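Local atomic coordinates of structural PPIase-like protein L605 (Mimivirus, PDB entry 2OSE), a protein that probably catalyses cis-trans isomerisation of peptidyl-prolyl bonds and binds cyclosporin A as a homotrimeric cyclophilin. Residues 83-91 against 180-189; 103-114 against 140-148. One frame throughout, in Å; residues are numbered along the deposited sequence.

Interaction 1 of 2, residues 83-91 against 180-189; sequences NVLHNNYIV and LDKINSMIKP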
loop_
_atom_site.group_PDB
_atom_site.type_symbol
_atom_site.label_atom_id
_atom_site.label_comp_id
_atom_site.label_asym_id
_atom_site.label_seq_id
_atom_site.Cartn_x
_atom_site.Cartn_y
_atom_site.Cartn_z
ATOM N N ASN A 83 -8.777 -3.680 -4.454
ATOM C CA ASN A 83 -8.320 -2.631 -5.342
ATOM C C ASN A 83 -9.607 -1.939 -5.729
ATOM O O ASN A 83 -10.564 -2.618 -6.191
ATOM C CB ASN A 83 -7.665 -3.198 -6.625
ATOM C CG ASN A 83 -6.187 -3.556 -6.457
ATOM O OD1 ASN A 83 -5.325 -2.908 -7.046
ATOM N ND2 ASN A 83 -5.892 -4.595 -5.675
ATOM N N VAL A 84 -9.657 -0.624 -5.500
ATOM C CA VAL A 84 -10.850 0.186 -5.740
ATOM C C VAL A 84 -10.389 1.495 -6.331
ATOM O O VAL A 84 -9.337 2.046 -5.920
ATOM C CB VAL A 84 -11.743 0.405 -4.485
ATOM C CG1 VAL A 84 -12.215 -0.936 -3.888
ATOM C CG2 VAL A 84 -11.043 1.291 -3.412
ATOM N N LEU A 85 -11.128 1.972 -7.330
ATOM C CA LEU A 85 -10.744 3.173 -8.046
ATOM C C LEU A 85 -11.988 3.965 -8.406
ATOM O O LEU A 85 -12.792 3.516 -9.248
ATOM C CB LEU A 85 -9.910 2.823 -9.298
ATOM C CG LEU A 85 -9.368 4.033 -10.069
ATOM C CD1 LEU A 85 -8.431 4.858 -9.162
ATOM C CD2 LEU A 85 -8.705 3.663 -11.428
ATOM N N HIS A 86 -12.143 5.126 -7.754
ATOM C CA HIS A 86 -13.270 6.062 -7.979
ATOM C C HIS A 86 -13.530 6.273 -9.459
ATOM O O HIS A 86 -12.588 6.486 -10.255
ATOM C CB HIS A 86 -13.019 7.402 -7.229
ATOM C CG HIS A 86 -14.098 8.433 -7.403
ATOM N ND1 HIS A 86 -15.306 8.379 -6.733
ATOM C CD2 HIS A 86 -14.114 9.591 -8.104
ATOM C CE1 HIS A 86 -16.047 9.424 -7.072
ATOM N NE2 HIS A 86 -15.341 10.180 -7.893
ATOM N N ASN A 87 -14.811 6.207 -9.841
ATOM C CA ASN A 87 -15.265 6.420 -11.238
ATOM C C ASN A 87 -14.749 5.365 -12.210
ATOM O O ASN A 87 -14.845 5.545 -13.429
ATOM C CB ASN A 87 -14.888 7.811 -11.789
ATOM C CG ASN A 87 -15.734 8.924 -11.241
ATOM O OD1 ASN A 87 -15.387 10.106 -11.387
ATOM N ND2 ASN A 87 -16.842 8.583 -10.619
ATOM N N ASN A 88 -14.207 4.273 -11.674
ATOM C CA ASN A 88 -13.649 3.223 -12.517
ATOM C C ASN A 88 -14.135 1.836 -12.165
ATOM O O ASN A 88 -15.003 1.299 -12.871
ATOM C CB ASN A 88 -12.110 3.270 -12.579
ATOM C CG ASN A 88 -11.617 4.441 -13.348
ATOM O OD1 ASN A 88 -11.290 4.342 -14.555
ATOM N ND2 ASN A 88 -11.582 5.598 -12.681
ATOM N N TYR A 89 -13.615 1.267 -11.078
ATOM C CA TYR A 89 -13.869 -0.161 -10.759
ATOM C C TYR A 89 -13.650 -0.520 -9.317
ATOM O O TYR A 89 -13.022 0.240 -8.555
ATOM C CB TYR A 89 -13.007 -1.107 -11.633
ATOM C CG TYR A 89 -11.508 -0.763 -11.650
ATOM C CD1 TYR A 89 -10.701 -1.032 -10.542
ATOM C CD2 TYR A 89 -10.914 -0.201 -12.789
ATOM C CE1 TYR A 89 -9.311 -0.715 -10.554
ATOM C CE2 TYR A 89 -9.518 0.129 -12.806
ATOM C CZ TYR A 89 -8.756 -0.128 -11.681
ATOM O OH TYR A 89 -7.414 0.192 -11.680
ATOM N N ILE A 90 -14.145 -1.700 -8.943
ATOM C CA ILE A 90 -13.765 -2.332 -7.685
ATOM C C ILE A 90 -13.313 -3.760 -8.044
ATOM O O ILE A 90 -13.771 -4.302 -9.046
ATOM C CB ILE A 90 -14.932 -2.375 -6.674
ATOM C CG1 ILE A 90 -16.150 -3.101 -7.268
ATOM C CG2 ILE A 90 -15.298 -0.950 -6.181
ATOM C CD1 ILE A 90 -17.290 -3.215 -6.279
ATOM N N VAL A 91 -12.458 -4.357 -7.222
ATOM C CA VAL A 91 -11.857 -5.674 -7.525
ATOM C C VAL A 91 -11.846 -6.509 -6.268
ATOM O O VAL A 91 -11.590 -5.993 -5.179
ATOM C CB VAL A 91 -10.419 -5.534 -8.133
ATOM C CG1 VAL A 91 -9.816 -6.895 -8.407
ATOM C CG2 VAL A 91 -10.482 -4.753 -9.417
ATOM N N LEU A 180 -23.446 0.082 -6.291
ATOM C CA LEU A 180 -22.227 0.579 -6.931
ATOM C C LEU A 180 -22.068 2.095 -6.797
ATOM O O LEU A 180 -20.983 2.566 -6.547
ATOM C CB LEU A 180 -22.143 0.173 -8.413
ATOM C CG LEU A 180 -22.112 -1.336 -8.719
ATOM C CD1 LEU A 180 -21.911 -1.549 -10.221
ATOM C CD2 LEU A 180 -21.045 -2.113 -7.918
ATOM N N ASP A 181 -23.141 2.849 -6.993
ATOM C CA ASP A 181 -23.120 4.293 -6.763
ATOM C C ASP A 181 -22.713 4.685 -5.321
ATOM O O ASP A 181 -21.940 5.601 -5.143
ATOM C CB ASP A 181 -24.478 4.923 -7.083
ATOM C CG ASP A 181 -24.876 4.784 -8.541
ATOM O OD1 ASP A 181 -24.001 4.716 -9.432
ATOM O OD2 ASP A 181 -26.097 4.717 -8.796
ATOM N N LYS A 182 -23.265 4.013 -4.324
ATOM C CA LYS A 182 -22.926 4.244 -2.913
ATOM C C LYS A 182 -21.419 4.022 -2.666
ATOM O O LYS A 182 -20.754 4.850 -2.038
ATOM C CB LYS A 182 -23.748 3.328 -2.013
ATOM C CG LYS A 182 -25.240 3.743 -1.881
ATOM C CD LYS A 182 -25.992 2.811 -0.921
ATOM C CE LYS A 182 -27.457 3.279 -0.823
ATOM N NZ LYS A 182 -28.218 2.424 0.174
ATOM N N ILE A 183 -20.910 2.884 -3.154
ATOM C CA ILE A 183 -19.473 2.568 -3.090
ATOM C C ILE A 183 -18.638 3.687 -3.713
ATOM O O ILE A 183 -17.717 4.220 -3.073
ATOM C CB ILE A 183 -19.149 1.188 -3.765
ATOM C CG1 ILE A 183 -19.781 0.039 -2.954
ATOM C CG2 ILE A 183 -17.631 0.997 -3.868
ATOM C CD1 ILE A 183 -19.883 -1.309 -3.739
ATOM N N ASN A 184 -18.979 4.043 -4.952
ATOM C CA ASN A 184 -18.280 5.090 -5.683
ATOM C C ASN A 184 -18.266 6.445 -4.980
ATOM O O ASN A 184 -17.222 7.152 -4.984
ATOM C CB ASN A 184 -18.852 5.254 -7.095
ATOM C CG ASN A 184 -17.905 5.937 -7.990
ATOM O OD1 ASN A 184 -16.753 5.535 -8.093
ATOM N ND2 ASN A 184 -18.362 7.015 -8.654
ATOM N N SER A 185 -19.415 6.836 -4.426
ATOM C CA SER A 185 -19.443 8.065 -3.618
ATOM C C SER A 185 -18.475 7.984 -2.439
ATOM O O SER A 185 -17.770 8.929 -2.171
ATOM C CB SER A 185 -20.837 8.360 -3.107
ATOM O OG SER A 185 -21.608 8.813 -4.211
ATOM N N MET A 186 -18.465 6.864 -1.726
ATOM C CA MET A 186 -17.626 6.739 -0.541
ATOM C C MET A 186 -16.135 6.666 -0.827
ATOM O O MET A 186 -15.332 6.834 0.098
ATOM C CB MET A 186 -18.048 5.552 0.287
ATOM C CG MET A 186 -19.408 5.747 0.876
ATOM S SD MET A 186 -19.776 4.410 1.964
ATOM C CE MET A 186 -20.548 3.300 0.823
ATOM N N ILE A 187 -15.762 6.417 -2.082
ATOM C CA ILE A 187 -14.366 6.370 -2.462
ATOM C C ILE A 187 -13.886 7.605 -3.236
ATOM O O ILE A 187 -12.801 7.585 -3.793
ATOM C CB ILE A 187 -13.931 5.025 -3.158
ATOM C CG1 ILE A 187 -14.568 4.855 -4.547
ATOM C CG2 ILE A 187 -14.203 3.814 -2.204
ATOM C CD1 ILE A 187 -14.139 3.528 -5.269
ATOM N N LYS A 188 -14.678 8.680 -3.214
ATOM C CA LYS A 188 -14.241 9.943 -3.801
ATOM C C LYS A 188 -12.901 10.336 -3.153
ATOM O O LYS A 188 -12.794 10.323 -1.927
ATOM C CB LYS A 188 -15.302 11.022 -3.580
ATOM C CG LYS A 188 -14.935 12.387 -4.208
ATOM C CD LYS A 188 -15.907 13.449 -3.762
ATOM C CE LYS A 188 -15.289 14.859 -3.809
ATOM N NZ LYS A 188 -14.933 15.290 -5.209
ATOM N N PRO A 189 -11.855 10.556 -3.979
ATOM C CA PRO A 189 -10.526 10.762 -3.381
ATOM C C PRO A 189 -10.265 12.162 -2.813
ATOM O O PRO A 189 -10.743 13.190 -3.337
ATOM C CB PRO A 189 -9.568 10.456 -4.527
ATOM C CG PRO A 189 -10.337 10.859 -5.764
ATOM C CD PRO A 189 -11.795 10.497 -5.458
#

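Interaction 2 of 2, residues 103-114 against 140-148; sequences AGTVYCDEPIPP and NRYYDSTFM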
loop_
_atom_site.group_PDB
_atom_site.type_symbol
_atom_site.label_atom_id
_atom_site.label_comp_id
_atom_site.label_asym_id
_atom_site.label_seq_id
_atom_site.Cartn_x
_atom_site.Cartn_y
_atom_site.Cartn_z
ATOM N N ALA A 103 -5.805 -15.671 -4.080
ATOM C CA ALA A 103 -6.885 -16.153 -4.927
ATOM C C ALA A 103 -6.736 -17.648 -5.217
ATOM O O ALA A 103 -5.658 -18.242 -4.995
ATOM C CB ALA A 103 -6.927 -15.355 -6.230
ATOM N N GLY A 104 -7.808 -18.244 -5.743
ATOM C CA GLY A 104 -7.800 -19.664 -6.069
ATOM C C GLY A 104 -8.819 -20.006 -7.124
ATOM O O GLY A 104 -9.355 -19.117 -7.791
ATOM N N THR A 105 -9.055 -21.303 -7.293
ATOM C CA THR A 105 -10.005 -21.828 -8.250
ATOM C C THR A 105 -10.619 -23.115 -7.695
ATOM O O THR A 105 -10.040 -23.753 -6.804
ATOM C CB THR A 105 -9.397 -22.076 -9.666
ATOM O OG1 THR A 105 -8.689 -23.329 -9.711
ATOM C CG2 THR A 105 -8.482 -20.924 -10.127
ATOM N N VAL A 106 -11.788 -23.482 -8.215
ATOM C CA VAL A 106 -12.497 -24.706 -7.795
ATOM C C VAL A 106 -11.903 -25.965 -8.472
ATOM O O VAL A 106 -12.285 -27.094 -8.159
ATOM C CB VAL A 106 -14.034 -24.631 -8.079
ATOM C CG1 VAL A 106 -14.687 -23.490 -7.289
ATOM C CG2 VAL A 106 -14.332 -24.486 -9.602
ATOM N N TYR A 107 -10.977 -25.755 -9.400
ATOM C CA TYR A 107 -10.376 -26.858 -10.141
ATOM C C TYR A 107 -9.091 -27.375 -9.478
ATOM O O TYR A 107 -8.037 -27.388 -10.109
ATOM C CB TYR A 107 -10.087 -26.388 -11.562
ATOM C CG TYR A 107 -11.272 -25.702 -12.222
ATOM C CD1 TYR A 107 -12.434 -26.419 -12.533
ATOM C CD2 TYR A 107 -11.226 -24.340 -12.546
ATOM C CE1 TYR A 107 -13.525 -25.795 -13.156
ATOM C CE2 TYR A 107 -12.309 -23.707 -13.187
ATOM C CZ TYR A 107 -13.455 -24.445 -13.475
ATOM O OH TYR A 107 -14.529 -23.837 -14.068
ATOM N N CYS A 108 -9.184 -27.798 -8.214
ATOM C CA CYS A 108 -7.995 -28.092 -7.378
ATOM C C CYS A 108 -6.976 -26.941 -7.393
ATOM O O CYS A 108 -5.745 -27.162 -7.359
ATOM C CB CYS A 108 -7.317 -29.399 -7.805
ATOM S SG CYS A 108 -8.448 -30.794 -7.878
ATOM N N ASP A 109 -7.498 -25.711 -7.459
ATOM C CA ASP A 109 -6.684 -24.498 -7.510
ATOM C C ASP A 109 -5.765 -24.417 -8.715
ATOM O O ASP A 109 -4.798 -23.641 -8.721
ATOM C CB ASP A 109 -5.910 -24.309 -6.205
ATOM C CG ASP A 109 -6.809 -23.920 -5.060
ATOM O OD1 ASP A 109 -7.327 -22.772 -5.069
ATOM O OD2 ASP A 109 -7.024 -24.774 -4.171
ATOM N N GLU A 110 -6.080 -25.204 -9.744
ATOM C CA GLU A 110 -5.408 -25.076 -11.030
ATOM C C GLU A 110 -5.741 -23.723 -11.651
ATOM O O GLU A 110 -6.894 -23.267 -11.571
ATOM C CB GLU A 110 -5.856 -26.163 -12.012
ATOM C CG GLU A 110 -5.423 -27.584 -11.705
ATOM C CD GLU A 110 -5.930 -28.561 -12.772
ATOM O OE1 GLU A 110 -6.809 -29.382 -12.437
ATOM O OE2 GLU A 110 -5.476 -28.492 -13.951
ATOM N N PRO A 111 -4.736 -23.085 -12.282
ATOM C CA PRO A 111 -4.961 -21.913 -13.112
ATOM C C PRO A 111 -6.022 -22.191 -14.171
ATOM O O PRO A 111 -6.116 -23.328 -14.671
ATOM C CB PRO A 111 -3.616 -21.711 -13.819
ATOM C CG PRO A 111 -2.598 -22.366 -12.961
ATOM C CD PRO A 111 -3.308 -23.460 -12.199
ATOM N N ILE A 112 -6.794 -21.166 -14.532
ATOM C CA ILE A 112 -7.771 -21.297 -15.613
ATOM C C ILE A 112 -7.215 -20.719 -16.900
ATOM O O ILE A 112 -6.927 -19.540 -16.960
ATOM C CB ILE A 112 -9.149 -20.591 -15.282
ATOM C CG1 ILE A 112 -9.693 -21.093 -13.954
ATOM C CG2 ILE A 112 -10.156 -20.813 -16.420
ATOM C CD1 ILE A 112 -10.722 -20.165 -13.300
ATOM N N PRO A 113 -7.079 -21.561 -17.955
ATOM C CA PRO A 113 -6.577 -21.115 -19.253
ATOM C C PRO A 113 -7.506 -20.157 -19.956
ATOM O O PRO A 113 -8.713 -20.204 -19.720
ATOM C CB PRO A 113 -6.471 -22.421 -20.060
ATOM C CG PRO A 113 -6.339 -23.469 -19.033
ATOM C CD PRO A 113 -7.300 -23.019 -17.951
ATOM N N PRO A 114 -6.952 -19.313 -20.845
ATOM C CA PRO A 114 -7.780 -18.372 -21.562
ATOM C C PRO A 114 -8.522 -19.047 -22.723
ATOM O O PRO A 114 -8.373 -18.655 -23.874
ATOM C CB PRO A 114 -6.782 -17.301 -22.049
ATOM C CG PRO A 114 -5.412 -17.950 -22.003
ATOM C CD PRO A 114 -5.521 -19.234 -21.240
ATOM N N ASN A 140 2.771 -16.715 -19.747
ATOM C CA ASN A 140 1.457 -17.196 -20.187
ATOM C C ASN A 140 0.336 -16.607 -19.296
ATOM O O ASN A 140 0.477 -16.554 -18.084
ATOM C CB ASN A 140 1.369 -18.733 -20.160
ATOM C CG ASN A 140 2.416 -19.438 -21.069
ATOM O OD1 ASN A 140 2.794 -18.946 -22.135
ATOM N ND2 ASN A 140 2.844 -20.615 -20.641
ATOM N N ARG A 141 -0.775 -16.236 -19.931
ATOM C CA ARG A 141 -1.975 -15.672 -19.297
ATOM C C ARG A 141 -2.899 -16.721 -18.666
ATOM O O ARG A 141 -3.209 -17.741 -19.285
ATOM C CB ARG A 141 -2.711 -14.844 -20.368
ATOM C CG ARG A 141 -4.076 -14.252 -19.981
ATOM C CD ARG A 141 -4.526 -13.208 -20.989
ATOM N NE ARG A 141 -5.353 -13.732 -22.097
ATOM C CZ ARG A 141 -4.967 -13.828 -23.382
ATOM N NH1 ARG A 141 -3.753 -13.436 -23.774
ATOM N NH2 ARG A 141 -5.807 -14.311 -24.295
ATOM N N TYR A 142 -3.336 -16.467 -17.435
ATOM C CA TYR A 142 -4.297 -17.319 -16.730
ATOM C C TYR A 142 -5.288 -16.460 -15.934
ATOM O O TYR A 142 -5.069 -15.281 -15.754
ATOM C CB TYR A 142 -3.618 -18.325 -15.785
ATOM C CG TYR A 142 -2.853 -19.439 -16.498
ATOM C CD1 TYR A 142 -3.521 -20.566 -17.043
ATOM C CD2 TYR A 142 -1.459 -19.360 -16.653
ATOM C CE1 TYR A 142 -2.801 -21.587 -17.717
ATOM C CE2 TYR A 142 -0.732 -20.381 -17.340
ATOM C CZ TYR A 142 -1.410 -21.471 -17.861
ATOM O OH TYR A 142 -0.683 -22.453 -18.506
ATOM N N TYR A 143 -6.354 -17.092 -15.453
ATOM C CA TYR A 143 -7.369 -16.438 -14.657
ATOM C C TYR A 143 -7.587 -17.228 -13.403
ATOM O O TYR A 143 -7.184 -18.403 -13.293
ATOM C CB TYR A 143 -8.671 -16.276 -15.445
ATOM C CG TYR A 143 -8.507 -15.393 -16.642
ATOM C CD1 TYR A 143 -8.788 -14.033 -16.571
ATOM C CD2 TYR A 143 -8.062 -15.905 -17.850
ATOM C CE1 TYR A 143 -8.631 -13.225 -17.657
ATOM C CE2 TYR A 143 -7.889 -15.101 -18.938
ATOM C CZ TYR A 143 -8.162 -13.758 -18.840
ATOM O OH TYR A 143 -8.030 -12.941 -19.938
ATOM N N ASP A 144 -8.197 -16.569 -12.433
ATOM C CA ASP A 144 -8.554 -17.215 -11.194
ATOM C C ASP A 144 -9.882 -16.600 -10.665
ATOM O O ASP A 144 -10.709 -16.097 -11.453
ATOM C CB ASP A 144 -7.356 -17.197 -10.186
ATOM C CG ASP A 144 -6.807 -15.789 -9.899
ATOM O OD1 ASP A 144 -7.544 -14.778 -10.116
ATOM O OD2 ASP A 144 -5.621 -15.692 -9.433
ATOM N N SER A 145 -10.068 -16.665 -9.355
ATOM C CA SER A 145 -11.216 -16.083 -8.655
ATOM C C SER A 145 -11.289 -14.539 -8.650
ATOM O O SER A 145 -12.320 -13.976 -8.243
ATOM C CB SER A 145 -11.194 -16.586 -7.214
ATOM O OG SER A 145 -9.955 -16.246 -6.587
ATOM N N THR A 146 -10.195 -13.878 -9.046
ATOM C CA THR A 146 -10.081 -12.416 -9.094
ATOM C C THR A 146 -10.986 -11.767 -10.149
ATOM O O THR A 146 -10.896 -12.063 -11.334
ATOM C CB THR A 146 -8.615 -11.944 -9.369
ATOM O OG1 THR A 146 -7.722 -12.658 -8.492
ATOM C CG2 THR A 146 -8.481 -10.413 -9.113
ATOM N N PHE A 147 -11.856 -10.868 -9.699
ATOM C CA PHE A 147 -12.869 -10.335 -10.586
ATOM C C PHE A 147 -13.021 -8.829 -10.379
ATOM O O PHE A 147 -12.733 -8.311 -9.313
ATOM C CB PHE A 147 -14.210 -11.090 -10.378
ATOM C CG PHE A 147 -14.933 -10.726 -9.092
ATOM C CD1 PHE A 147 -15.719 -9.574 -9.027
ATOM C CD2 PHE A 147 -14.829 -11.524 -7.968
ATOM C CE1 PHE A 147 -16.388 -9.244 -7.877
ATOM C CE2 PHE A 147 -15.503 -11.205 -6.787
ATOM C CZ PHE A 147 -16.275 -10.069 -6.752
ATOM N N MET A 148 -13.501 -8.146 -11.405
ATOM C CA MET A 148 -13.655 -6.719 -11.403
ATOM C C MET A 148 -15.101 -6.364 -11.763
ATOM O O MET A 148 -15.696 -7.009 -12.612
ATOM C CB MET A 148 -12.739 -6.159 -12.488
ATOM C CG MET A 148 -12.752 -4.638 -12.613
ATOM S SD MET A 148 -11.783 -4.014 -13.993
ATOM C CE MET A 148 -10.110 -4.242 -13.301
#

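Interaction 1 of 2, residues 83-91 against 180-189
A short beta hairpin, residues 83-91, docks against the C-terminal end of helix 177-186 and the residues that follow it, at the periphery of the chain; two polar bonds from the hairpin turn and a strip of aliphatic side chains hold the two together. His-86 leads the polar half. With CG anti to the backbone N (chi1 179°), its ring extends to the helix end, and ND1 donates to Asn-184 O at 2.9 Å; the acceptor lies in the ring plane, though the bond is bent to 138° at the hydrogen. CA of Lys-188 sits over one face of the imidazole, 3.8 Å from the ring centroid, in a CH-pi contact, while Pro-189 CD approaches His-86 CD2 obliquely at 3.6 Å. Asn-184 also reaches back with its side chain: Asn-87 N points nearly straight at OD1 of Asn-184 (2.7 Å, 173°), in the carbonyl plane and on a lone pair. One helix residue thus receives two neighbouring turn residues, through its backbone and its side-chain oxygens.

Below the turn, Ile-187 lays CD1 4.0 Å from Val-84 CB, and Ile-90 CG2 meets Ile-183 CG2 at 3.8 Å. Phe-198 touches both Ile-183 and Ile-187, extending this apolar strip to strand 198-205. The turn itself is held from within, as Asn-88 ND2 donates to His-86 O at 2.8 Å. Asn-88 and Tyr-89 both face Leu-85, whose carbonyl takes both their N-H groups: a classic beta bulge in a hairpin packed on a helix of the cyclophilin fold.

Interaction 2 of 2, residues 103-114 against 140-148
Ile-112 and Tyr-143 pair their backbones as a single antiparallel beta bridge, a hydrogen-bonded pair that joins the long loop after strand 89-92 to the segment 140-148, which links strands 141-142 and 147-150 of the cyclophilin fold. Ile-112 N gives to Tyr-143 O at 3.1 Å, and Tyr-143 N returns the bond to Ile-112 O at 2.9 Å. Prolines flank the bridge. Pro-111 CB comes obliquely to the Tyr-142 ring, 3.4 Å from CD1, whereas Pro-114 CB meets the edge of the Tyr-143 ring, 4.0 Å from CE2, and Pro-114 CG lies over one face of the Arg-141 guanidinium.

At the other end of the contact, Gly-104 and Ser-145 exchange a second pair of bonds. Ser-145 N donates to Gly-104 O at 3.0 Å. Ser-145 OG, set between its own backbone N and carbonyl carbon (chi1 57°), there takes the N-H of Gly-104 (163° at the hydrogen). That hydroxyl also bonds to Gly-93 O, so two bonds hold it.

In the next shell, Asp-109 OD1 takes the N-H of Thr-105, and Thr-105 OG1 donates to Glu-110 O at 2.6 Å, closing up the loop around the type I' turn 107-110. Tyr-143 OH bonds to Asp-166 O, and Arg-141 forms a salt bridge with Asp-166. Asp-144 pairs with Arg-193 of the third subunit; its OD1 accepts Thr-146 N at 3.0 Å, which makes an Asx turn, and also takes Thr-146 OG1 at 2.7 Å from the same face of the carboxylate plane.

In the fold
From the N terminus, strands 16-23 and 26-35 and helix 41-52 precede the hairpin 83-91; the chain then runs through the long loop that holds 103-114 before returning along strand 128-135 to 140-148, where interaction 2 closes the smaller loop. Only after strand 168-175 does helix 177-186 come back to the hairpin, so interaction 1 encloses interaction 2. Their centres are about 25 Å apart, on opposite sides of the chain's centre. Strands 89-92 and 147-150, neighbours in one sheet, join them: Val-91 CG1 packs 3.8 Å from Thr-146 CG2. Beyond the chain, both contacts reach the third subunit, at the stretch around Ala-191 to Arg-193.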